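Long-range contacts in Tle cognate immunity protein 4 C-terminal domain-containing protein (Pseudomonas aeruginosa PAO1, PDB 4R1D), which probably acts as the immunity protein that binds and inhibits the type VI secretion lipase effector Tle4, protecting the producing cell from its own toxin: residues R34-D39 with V107-G112; V79-W84 with D96-S101; G215-G220 with T290-I295. One frame throughout, in Å; residues are numbered along the deposited sequence.

How the contacts relate
From the N terminus, strand 33-38 supplies the first half of contact 1, and the chain runs through helix 42-58 and three further strands before 107-112 pairs back onto 34-39. Contact 2 forms within that excursion: the hairpin of strands 79-84 and 92-100 closes before the loop of contact 1 does. The two touch, because strands 92-100 and 107-115 are neighbours, so 79-84, 92-100, 107-115 and 33-38 lie in that order in the N-terminal domain. Contact 3 follows in series in the C-terminal domain, bringing the loop after strand 209-214 onto helix 281-292 and closing a loop of 69 residues, its centre about 32 Å from that of contact 1.

Contact 1. Residues R34-D39 with V107-G112; sequences RIEYLD and VYRWKG
Strands 34-38 and 107-112 run antiparallel, their axes approaching to 4.6 Å, with Glu-36 and Arg-109 as a hydrogen-bonded pair and Tyr-37 opposite Tyr-108 as a non-hydrogen-bonded one. This is antiparallel sheet pairing in the N-terminal domain of the immunity protein. Glu-36 N gives a nearly straight bond to Arg-109 O (2.8 Å, 172°), Arg-109 N returns one to Glu-36 O, and Leu-38 N bonds to Val-107 O.

On the face carrying Ile-35, Tyr-37, Tyr-108 and Trp-110, the two tyrosines form an offset edge-to-face pair, centroids 5.7 Å apart and planes at 61°. The edge of Tyr-37 is turned to the face of Tyr-108, and its CD1 lies 3.8 Å from Tyr-108 CE1. Beside them, Ile-35 CG1 rests on Tyr-108 CB. The hydroxyl of Tyr-108 bonds to Asp-150 O. Farther along, Arg-34 O lies at the edge of the Trp-110 ring, 3.3 Å from Trp-110 CD1, and a water links Arg-34 O to Lys-111 N. The indole is hydrogen-bonded through NE1 to Leu-30 O and meets Arg-397 of the other protein chain in a cation-pi contact.

On the other face, Glu-36 and Arg-109 lie side by side and point the same way, carboxylate and guanidinium planes only 17° apart. Their charged ends stay 5.0 Å apart, Glu-36 OE1 from Arg-109 NH1; Arg-109 NH2 makes its salt bridge with Asp-96. A water spans them instead, donating to Glu-36 OE1 at 2.6 Å and accepting from Arg-109 NH1 at 3.0 Å.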
loop_
_atom_site.group_PDB
_atom_site.type_symbol
_atom_site.label_atom_id
_atom_site.label_comp_id
_atom_site.label_asym_id
_atom_site.label_seq_id
_atom_site.Cartn_x
_atom_site.Cartn_y
_atom_site.Cartn_z
ATOM N N ARG B 34 -15.404 -2.537 -8.695
ATOM C CA ARG B 34 -16.406 -1.533 -8.365
ATOM C C ARG B 34 -17.380 -1.238 -9.501
ATOM O O ARG B 34 -16.975 -1.063 -10.647
ATOM C CB ARG B 34 -15.726 -0.237 -7.943
ATOM C CG ARG B 34 -16.709 0.879 -7.612
ATOM C CD ARG B 34 -16.014 1.995 -6.859
ATOM N NE ARG B 34 -16.929 3.110 -6.630
ATOM C CZ ARG B 34 -16.545 4.356 -6.363
ATOM N NH1 ARG B 34 -15.252 4.649 -6.277
ATOM N NH2 ARG B 34 -17.457 5.312 -6.177
ATOM N N ILE B 35 -18.671 -1.212 -9.173
ATOM C CA ILE B 35 -19.662 -0.683 -10.091
ATOM C C ILE B 35 -19.916 0.758 -9.657
ATOM O O ILE B 35 -20.468 1.020 -8.583
ATOM C CB ILE B 35 -20.961 -1.535 -10.167
ATOM C CG1 ILE B 35 -21.949 -0.886 -11.144
ATOM C CG2 ILE B 35 -21.577 -1.758 -8.781
ATOM C CD1 ILE B 35 -22.928 -1.878 -11.779
ATOM N N GLU B 36 -19.440 1.676 -10.491
ATOM C CA GLU B 36 -19.425 3.108 -10.192
ATOM C C GLU B 36 -20.580 3.832 -10.866
ATOM O O GLU B 36 -20.771 3.728 -12.079
ATOM C CB GLU B 36 -18.095 3.711 -10.657
ATOM C CG GLU B 36 -17.930 5.183 -10.296
ATOM C CD GLU B 36 -16.730 5.828 -10.970
ATOM O OE1 GLU B 36 -16.138 5.195 -11.868
ATOM O OE2 GLU B 36 -16.385 6.979 -10.603
ATOM N N TYR B 37 -21.350 4.577 -10.077
ATOM C CA TYR B 37 -22.422 5.399 -10.620
ATOM C C TYR B 37 -21.843 6.666 -11.250
ATOM O O TYR B 37 -21.024 7.359 -10.642
ATOM C CB TYR B 37 -23.419 5.761 -9.519
ATOM C CG TYR B 37 -24.343 6.871 -9.935
ATOM C CD1 TYR B 37 -25.347 6.651 -10.866
ATOM C CD2 TYR B 37 -24.187 8.149 -9.424
ATOM C CE1 TYR B 37 -26.179 7.679 -11.269
ATOM C CE2 TYR B 37 -25.008 9.179 -9.817
ATOM C CZ TYR B 37 -26.000 8.942 -10.733
ATOM O OH TYR B 37 -26.811 9.982 -11.105
ATOM N N LEU B 38 -22.271 6.970 -12.470
ATOM C CA LEU B 38 -21.761 8.133 -13.187
ATOM C C LEU B 38 -22.851 9.194 -13.305
ATOM O O LEU B 38 -24.021 8.853 -13.457
ATOM C CB LEU B 38 -21.318 7.721 -14.591
ATOM C CG LEU B 38 -20.293 6.587 -14.694
ATOM C CD1 LEU B 38 -19.985 6.270 -16.166
ATOM C CD2 LEU B 38 -19.026 6.967 -13.953
ATOM N N ASP B 39 -22.454 10.465 -13.250
ATOM C CA ASP B 39 -23.397 11.585 -13.363
ATOM C C ASP B 39 -23.798 11.836 -14.808
ATOM O O ASP B 39 -24.676 12.655 -15.082
ATOM C CB ASP B 39 -22.781 12.869 -12.801
ATOM C CG ASP B 39 -22.613 12.826 -11.296
ATOM O OD1 ASP B 39 -23.510 12.281 -10.615
ATOM O OD2 ASP B 39 -21.583 13.330 -10.795
ATOM N N VAL B 107 -26.441 5.870 -15.547
ATOM C CA VAL B 107 -25.260 5.244 -16.135
ATOM C C VAL B 107 -24.284 4.721 -15.089
ATOM O O VAL B 107 -24.108 5.340 -14.048
ATOM C CB VAL B 107 -24.528 6.241 -17.038
ATOM C CG1 VAL B 107 -23.035 6.109 -16.875
ATOM C CG2 VAL B 107 -24.910 6.001 -18.461
ATOM N N TYR B 108 -23.661 3.579 -15.378
ATOM C CA TYR B 108 -22.670 2.987 -14.484
ATOM C C TYR B 108 -21.455 2.503 -15.248
ATOM O O TYR B 108 -21.573 2.053 -16.390
ATOM C CB TYR B 108 -23.281 1.807 -13.720
ATOM C CG TYR B 108 -24.518 2.199 -12.961
ATOM C CD1 TYR B 108 -24.465 2.487 -11.602
ATOM C CD2 TYR B 108 -25.738 2.325 -13.619
ATOM C CE1 TYR B 108 -25.599 2.862 -10.915
ATOM C CE2 TYR B 108 -26.862 2.705 -12.949
ATOM C CZ TYR B 108 -26.797 2.970 -11.601
ATOM O OH TYR B 108 -27.948 3.343 -10.947
ATOM N N ARG B 109 -20.294 2.577 -14.600
ATOM C CA ARG B 109 -19.073 2.010 -15.149
ATOM C C ARG B 109 -18.654 0.832 -14.273
ATOM O O ARG B 109 -18.606 0.955 -13.057
ATOM C CB ARG B 109 -17.957 3.049 -15.170
ATOM C CG ARG B 109 -16.661 2.513 -15.737
ATOM C CD ARG B 109 -15.529 3.523 -15.605
ATOM N NE ARG B 109 -14.432 3.211 -16.517
ATOM C CZ ARG B 109 -13.291 3.893 -16.580
ATOM N NH1 ARG B 109 -13.084 4.923 -15.774
ATOM N NH2 ARG B 109 -12.350 3.542 -17.454
ATOM N N TRP B 110 -18.366 -0.306 -14.893
ATOM C CA TRP B 110 -17.969 -1.488 -14.152
ATOM C C TRP B 110 -16.786 -2.111 -14.881
ATOM O O TRP B 110 -16.953 -2.815 -15.883
ATOM C CB TRP B 110 -19.134 -2.473 -14.044
ATOM C CG TRP B 110 -18.763 -3.741 -13.315
ATOM C CD1 TRP B 110 -18.118 -3.845 -12.110
ATOM C CD2 TRP B 110 -19.017 -5.082 -13.752
ATOM N NE1 TRP B 110 -17.961 -5.180 -11.765
ATOM C CE2 TRP B 110 -18.502 -5.955 -12.758
ATOM C CE3 TRP B 110 -19.636 -5.630 -14.881
ATOM C CZ2 TRP B 110 -18.587 -7.338 -12.866
ATOM C CZ3 TRP B 110 -19.720 -7.025 -14.982
ATOM C CH2 TRP B 110 -19.201 -7.851 -13.980
ATOM N N LYS B 111 -15.586 -1.822 -14.397
ATOM C CA LYS B 111 -14.379 -2.179 -15.134
ATOM C C LYS B 111 -13.513 -3.132 -14.335
ATOM O O LYS B 111 -13.291 -2.935 -13.142
ATOM C CB LYS B 111 -13.574 -0.920 -15.477
ATOM C CG LYS B 111 -12.241 -1.196 -16.186
ATOM C CD LYS B 111 -11.471 0.091 -16.435
ATOM C CE LYS B 111 -11.082 0.769 -15.135
ATOM N NZ LYS B 111 -10.221 1.964 -15.365
ATOM N N GLY B 112 -13.017 -4.169 -14.996
ATOM C CA GLY B 112 -12.133 -5.091 -14.317
ATOM C C GLY B 112 -11.453 -6.039 -15.273
ATOM O O GLY B 112 -11.744 -6.051 -16.463
HETATM O O HOH W 1 -15.203 0.194 -12.286
HETATM O O HOH W 2 -14.352 6.285 -13.471
#

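Contact 2. Residues V79-W84 with D96-S101; sequences VGLLSW and DTYVTS
Asp-96 opens the pairing with Leu-81 in an antiparallel beta hairpin of strands 79-84 and 92-100, part of the N-terminal domain. Asp-96 N gives an almost straight bond to Leu-81 O (2.9 Å, 178°), and Leu-81 N returns one to Asp-96 O. That same Asp-96 O also receives a CA-H...O contact from Gly-80, whose CA lies 3.3 Å away. In the carboxylate, OD2 takes the hydroxyl of Tyr-98 and also meets Arg-109 of the next strand.

Thr-97 faces Gly-80 as a non-hydrogen-bonded pair with CA atoms 4.1 Å apart, and Thr-97 CA comes against Val-79 O in a second CA-H...O contact. Its hydroxyl turns to the neighbouring strand on the other side, bonding to Trp-110 O.

Tyr-98 then pairs with Val-79. Its N meets Val-79 O at 2.8 Å, and Val-79 N returns a more bent bond to Tyr-98 O (148°). Its side chain lies on the face of Val-79, Leu-81 and Asp-96, against Leu-52 of helix 42-58. Val-79 CG2 packs on Tyr-98 CB at 4.3 Å, and Leu-81 CD1 comes to 4.5 Å from Tyr-98 CE2 of the ring. The phenol tip reaches back two residues, where Tyr-98 OH donates to Asp-96 OD2 at 2.6 Å, from 40° above the carboxylate plane.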
loop_
_atom_site.group_PDB
_atom_site.type_symbol
_atom_site.label_atom_id
_atom_site.label_comp_id
_atom_site.label_asym_id
_atom_site.label_seq_id
_atom_site.Cartn_x
_atom_site.Cartn_y
_atom_site.Cartn_z
ATOM N N VAL B 79 -22.517 -1.506 -23.319
ATOM C CA VAL B 79 -21.345 -1.811 -24.131
ATOM C C VAL B 79 -20.093 -2.051 -23.286
ATOM O O VAL B 79 -20.014 -1.638 -22.125
ATOM C CB VAL B 79 -21.038 -0.677 -25.138
ATOM C CG1 VAL B 79 -22.227 -0.459 -26.079
ATOM C CG2 VAL B 79 -20.690 0.609 -24.403
ATOM N N GLY B 80 -19.111 -2.710 -23.883
ATOM C CA GLY B 80 -17.832 -2.898 -23.222
ATOM C C GLY B 80 -16.667 -2.578 -24.129
ATOM O O GLY B 80 -16.716 -2.843 -25.329
ATOM N N LEU B 81 -15.617 -1.992 -23.563
ATOM C CA LEU B 81 -14.366 -1.819 -24.279
ATOM C C LEU B 81 -13.391 -2.863 -23.768
ATOM O O LEU B 81 -13.122 -2.933 -22.573
ATOM C CB LEU B 81 -13.789 -0.411 -24.062
ATOM C CG LEU B 81 -14.698 0.767 -24.449
ATOM C CD1 LEU B 81 -14.070 2.108 -24.092
ATOM C CD2 LEU B 81 -15.046 0.716 -25.940
ATOM N N LEU B 82 -12.875 -3.682 -24.676
ATOM C CA LEU B 82 -11.937 -4.732 -24.310
ATOM C C LEU B 82 -10.553 -4.370 -24.805
ATOM O O LEU B 82 -10.345 -4.136 -26.006
ATOM C CB LEU B 82 -12.377 -6.068 -24.921
ATOM C CG LEU B 82 -11.629 -7.306 -24.421
ATOM C CD1 LEU B 82 -12.096 -7.665 -23.032
ATOM C CD2 LEU B 82 -11.889 -8.469 -25.376
ATOM N N SER B 83 -9.605 -4.316 -23.876
ATOM C CA SER B 83 -8.219 -3.998 -24.199
ATOM C C SER B 83 -7.323 -4.977 -23.463
ATOM O O SER B 83 -7.782 -5.662 -22.558
ATOM C CB SER B 83 -7.887 -2.554 -23.789
ATOM O OG SER B 83 -8.049 -2.368 -22.386
ATOM N N TRP B 84 -6.056 -5.070 -23.860
ATOM C CA TRP B 84 -5.080 -5.809 -23.056
ATOM C C TRP B 84 -4.942 -5.146 -21.685
ATOM O O TRP B 84 -5.015 -3.928 -21.578
ATOM C CB TRP B 84 -3.723 -5.860 -23.766
ATOM C CG TRP B 84 -3.704 -6.872 -24.874
ATOM C CD1 TRP B 84 -3.558 -6.627 -26.209
ATOM C CD2 TRP B 84 -3.848 -8.288 -24.737
ATOM N NE1 TRP B 84 -3.601 -7.811 -26.915
ATOM C CE2 TRP B 84 -3.780 -8.844 -26.033
ATOM C CE3 TRP B 84 -4.034 -9.145 -23.647
ATOM C CZ2 TRP B 84 -3.882 -10.211 -26.261
ATOM C CZ3 TRP B 84 -4.132 -10.503 -23.878
ATOM C CH2 TRP B 84 -4.057 -11.023 -25.175
ATOM N N ASP B 96 -13.905 -2.910 -19.796
ATOM C CA ASP B 96 -14.507 -1.698 -19.242
ATOM C C ASP B 96 -15.977 -1.626 -19.677
ATOM O O ASP B 96 -16.267 -1.215 -20.804
ATOM C CB ASP B 96 -13.732 -0.498 -19.772
ATOM C CG ASP B 96 -14.065 0.801 -19.051
ATOM O OD1 ASP B 96 -14.808 0.739 -18.066
ATOM O OD2 ASP B 96 -13.556 1.866 -19.483
ATOM N N THR B 97 -16.897 -2.039 -18.807
ATOM C CA THR B 97 -18.318 -2.090 -19.182
ATOM C C THR B 97 -19.101 -0.862 -18.740
ATOM O O THR B 97 -18.942 -0.370 -17.615
ATOM C CB THR B 97 -19.057 -3.327 -18.634
ATOM O OG1 THR B 97 -19.179 -3.229 -17.214
ATOM C CG2 THR B 97 -18.357 -4.644 -19.029
ATOM N N TYR B 98 -19.958 -0.383 -19.632
ATOM C CA TYR B 98 -20.863 0.716 -19.325
ATOM C C TYR B 98 -22.282 0.185 -19.440
ATOM O O TYR B 98 -22.633 -0.483 -20.417
ATOM C CB TYR B 98 -20.601 1.884 -20.278
ATOM C CG TYR B 98 -19.194 2.395 -20.112
ATOM C CD1 TYR B 98 -18.919 3.418 -19.226
ATOM C CD2 TYR B 98 -18.123 1.793 -20.777
ATOM C CE1 TYR B 98 -17.629 3.870 -19.029
ATOM C CE2 TYR B 98 -16.825 2.239 -20.586
ATOM C CZ TYR B 98 -16.588 3.278 -19.705
ATOM O OH TYR B 98 -15.313 3.747 -19.492
ATOM N N VAL B 99 -23.087 0.446 -18.423
ATOM C CA VAL B 99 -24.409 -0.168 -18.353
ATOM C C VAL B 99 -25.395 0.812 -17.747
ATOM O O VAL B 99 -25.028 1.630 -16.900
ATOM C CB VAL B 99 -24.382 -1.486 -17.542
ATOM C CG1 VAL B 99 -23.982 -1.234 -16.090
ATOM C CG2 VAL B 99 -25.725 -2.208 -17.628
ATOM N N THR B 100 -26.645 0.736 -18.193
ATOM C CA THR B 100 -27.673 1.669 -17.752
ATOM C C THR B 100 -28.832 0.952 -17.078
ATOM O O THR B 100 -29.162 -0.172 -17.424
ATOM C CB THR B 100 -28.219 2.468 -18.949
ATOM O OG1 THR B 100 -28.674 1.555 -19.957
ATOM C CG2 THR B 100 -27.127 3.343 -19.528
ATOM N N SER B 101 -29.454 1.611 -16.108
ATOM C CA SER B 101 -30.624 1.054 -15.449
ATOM C C SER B 101 -31.862 1.294 -16.311
ATOM O O SER B 101 -31.862 2.176 -17.177
ATOM C CB SER B 101 -30.811 1.714 -14.085
ATOM O OG SER B 101 -30.787 3.126 -14.222
#

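Contact 3. Residues G215-G220 with T290-I295; sequences GKHPVG and TIVDSI
The side chains of His-217 and Asp-293 cross at about a right angle, ring and carboxylate planes 59° apart, and a single short bond joins them. His-217 NE2 donates to Asp-293 OD1 at 2.7 Å and 171°. The acceptor lies in the ring plane, and the donor comes from the syn side of the carboxylate, 33° out of its plane. Because ND1 also bonds to Glu-226 OE1, both ring nitrogens are held and the ring's rotation is fixed; two carboxylates so near would be expected to favour a protonated imidazole. A water adds a second donor to Asp-293 OD1.

Val-292 comes over one face of that ring as a CH-pi contact, its CG1 4.1 Å from the centroid and offset toward the rim. CG1, anti to the backbone N of Val-292, is shared with Val-219, whose CG2 lies 3.8 Å from it, the two valines again crossing at about a right angle. The other branch of Val-219, CG1, lies against the carbonyl oxygens of Asp-293 and Ile-295, 3.1 Å from Ile-295 O, and a second water links Val-219 O to Ile-295 O.

The contact thus joins the loop between strands 209-214 and 225-233 to the last part of helix 281-292 and the type I turn from Val-292 to Ile-295. Trp-243 of strand 236-245 packs against Val-219, Val-292 and Ile-295 and meets the His-217 ring edge-to-face, while Ala-259 of strand 256-263 touches Val-292 and Ile-295.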
loop_
_atom_site.group_PDB
_atom_site.type_symbol
_atom_site.label_atom_id
_atom_site.label_comp_id
_atom_site.label_asym_id
_atom_site.label_seq_id
_atom_site.Cartn_x
_atom_site.Cartn_y
_atom_site.Cartn_z
ATOM N N GLY B 215 -18.944 -10.301 23.395
ATOM C CA GLY B 215 -19.819 -11.457 23.371
ATOM C C GLY B 215 -20.766 -11.454 22.197
ATOM O O GLY B 215 -20.514 -10.799 21.193
ATOM N N LYS B 216 -21.867 -12.189 22.331
ATOM C CA LYS B 216 -22.842 -12.292 21.255
ATOM C C LYS B 216 -23.703 -11.041 21.151
ATOM O O LYS B 216 -24.013 -10.399 22.156
ATOM C CB LYS B 216 -23.727 -13.522 21.453
ATOM C CG LYS B 216 -22.937 -14.802 21.617
ATOM C CD LYS B 216 -23.825 -16.020 21.501
ATOM C CE LYS B 216 -23.007 -17.302 21.555
ATOM N NZ LYS B 216 -23.888 -18.508 21.488
ATOM N N HIS B 217 -24.074 -10.701 19.921
ATOM C CA HIS B 217 -24.982 -9.589 19.653
ATOM C C HIS B 217 -25.793 -9.943 18.423
ATOM O O HIS B 217 -25.592 -9.399 17.345
ATOM C CB HIS B 217 -24.227 -8.271 19.447
ATOM C CG HIS B 217 -25.127 -7.077 19.338
ATOM N ND1 HIS B 217 -24.712 -5.799 19.647
ATOM C CD2 HIS B 217 -26.420 -6.970 18.952
ATOM C CE1 HIS B 217 -25.713 -4.955 19.456
ATOM N NE2 HIS B 217 -26.763 -5.642 19.038
ATOM N N PRO B 218 -26.709 -10.900 18.583
ATOM C CA PRO B 218 -27.599 -11.264 17.488
ATOM C C PRO B 218 -28.487 -10.074 17.170
ATOM O O PRO B 218 -28.778 -9.282 18.068
ATOM C CB PRO B 218 -28.431 -12.407 18.081
ATOM C CG PRO B 218 -28.403 -12.172 19.560
ATOM C CD PRO B 218 -27.054 -11.577 19.848
ATOM N N VAL B 219 -28.848 -9.933 15.899
ATOM C CA VAL B 219 -29.789 -8.916 15.438
ATOM C C VAL B 219 -30.771 -9.685 14.581
ATOM O O VAL B 219 -30.473 -10.066 13.435
ATOM C CB VAL B 219 -29.105 -7.819 14.591
ATOM C CG1 VAL B 219 -30.140 -6.813 14.082
ATOM C CG2 VAL B 219 -28.029 -7.125 15.400
ATOM N N GLY B 220 -31.939 -9.955 15.150
ATOM C CA GLY B 220 -32.871 -10.852 14.496
ATOM C C GLY B 220 -32.172 -12.172 14.249
ATOM O O GLY B 220 -31.511 -12.702 15.139
ATOM N N THR B 290 -28.131 1.249 18.582
ATOM C CA THR B 290 -29.279 1.682 17.791
ATOM C C THR B 290 -29.059 1.391 16.301
ATOM O O THR B 290 -29.939 0.856 15.621
ATOM C CB THR B 290 -29.593 3.171 18.045
ATOM O OG1 THR B 290 -29.798 3.370 19.453
ATOM C CG2 THR B 290 -30.845 3.604 17.277
ATOM N N ILE B 291 -27.873 1.720 15.800
ATOM C CA ILE B 291 -27.548 1.412 14.409
ATOM C C ILE B 291 -27.475 -0.089 14.128
ATOM O O ILE B 291 -28.090 -0.584 13.188
ATOM C CB ILE B 291 -26.228 2.071 13.972
ATOM C CG1 ILE B 291 -26.376 3.589 13.924
ATOM C CG2 ILE B 291 -25.832 1.574 12.594
ATOM C CD1 ILE B 291 -25.081 4.311 13.612
ATOM N N VAL B 292 -26.701 -0.813 14.929
ATOM C CA VAL B 292 -26.490 -2.236 14.671
ATOM C C VAL B 292 -27.807 -3.007 14.765
ATOM O O VAL B 292 -28.092 -3.865 13.949
ATOM C CB VAL B 292 -25.426 -2.819 15.632
ATOM C CG1 VAL B 292 -25.443 -4.344 15.625
ATOM C CG2 VAL B 292 -24.031 -2.272 15.258
ATOM N N ASP B 293 -28.627 -2.668 15.746
ATOM C CA ASP B 293 -29.892 -3.371 15.919
ATOM C C ASP B 293 -30.877 -3.109 14.772
ATOM O O ASP B 293 -31.897 -3.780 14.673
ATOM C CB ASP B 293 -30.523 -3.024 17.267
ATOM C CG ASP B 293 -29.825 -3.700 18.429
ATOM O OD1 ASP B 293 -29.224 -4.783 18.239
ATOM O OD2 ASP B 293 -29.881 -3.145 19.545
ATOM N N SER B 294 -30.562 -2.148 13.901
ATOM C CA SER B 294 -31.410 -1.850 12.751
ATOM C C SER B 294 -31.014 -2.631 11.493
ATOM O O SER B 294 -31.675 -2.527 10.463
ATOM C CB SER B 294 -31.416 -0.344 12.453
ATOM O OG SER B 294 -30.282 0.047 11.693
ATOM N N ILE B 295 -29.925 -3.395 11.566
ATOM C CA ILE B 295 -29.452 -4.153 10.408
ATOM C C ILE B 295 -30.321 -5.377 10.144
ATOM O O ILE B 295 -30.503 -6.224 11.025
ATOM C CB ILE B 295 -27.999 -4.632 10.612
ATOM C CG1 ILE B 295 -27.076 -3.426 10.845
ATOM C CG2 ILE B 295 -27.556 -5.523 9.447
ATOM C CD1 ILE B 295 -25.635 -3.809 11.224
HETATM O O HOH W 3 -31.084 -6.767 18.364
HETATM O O HOH W 4 -31.727 -8.558 11.304
#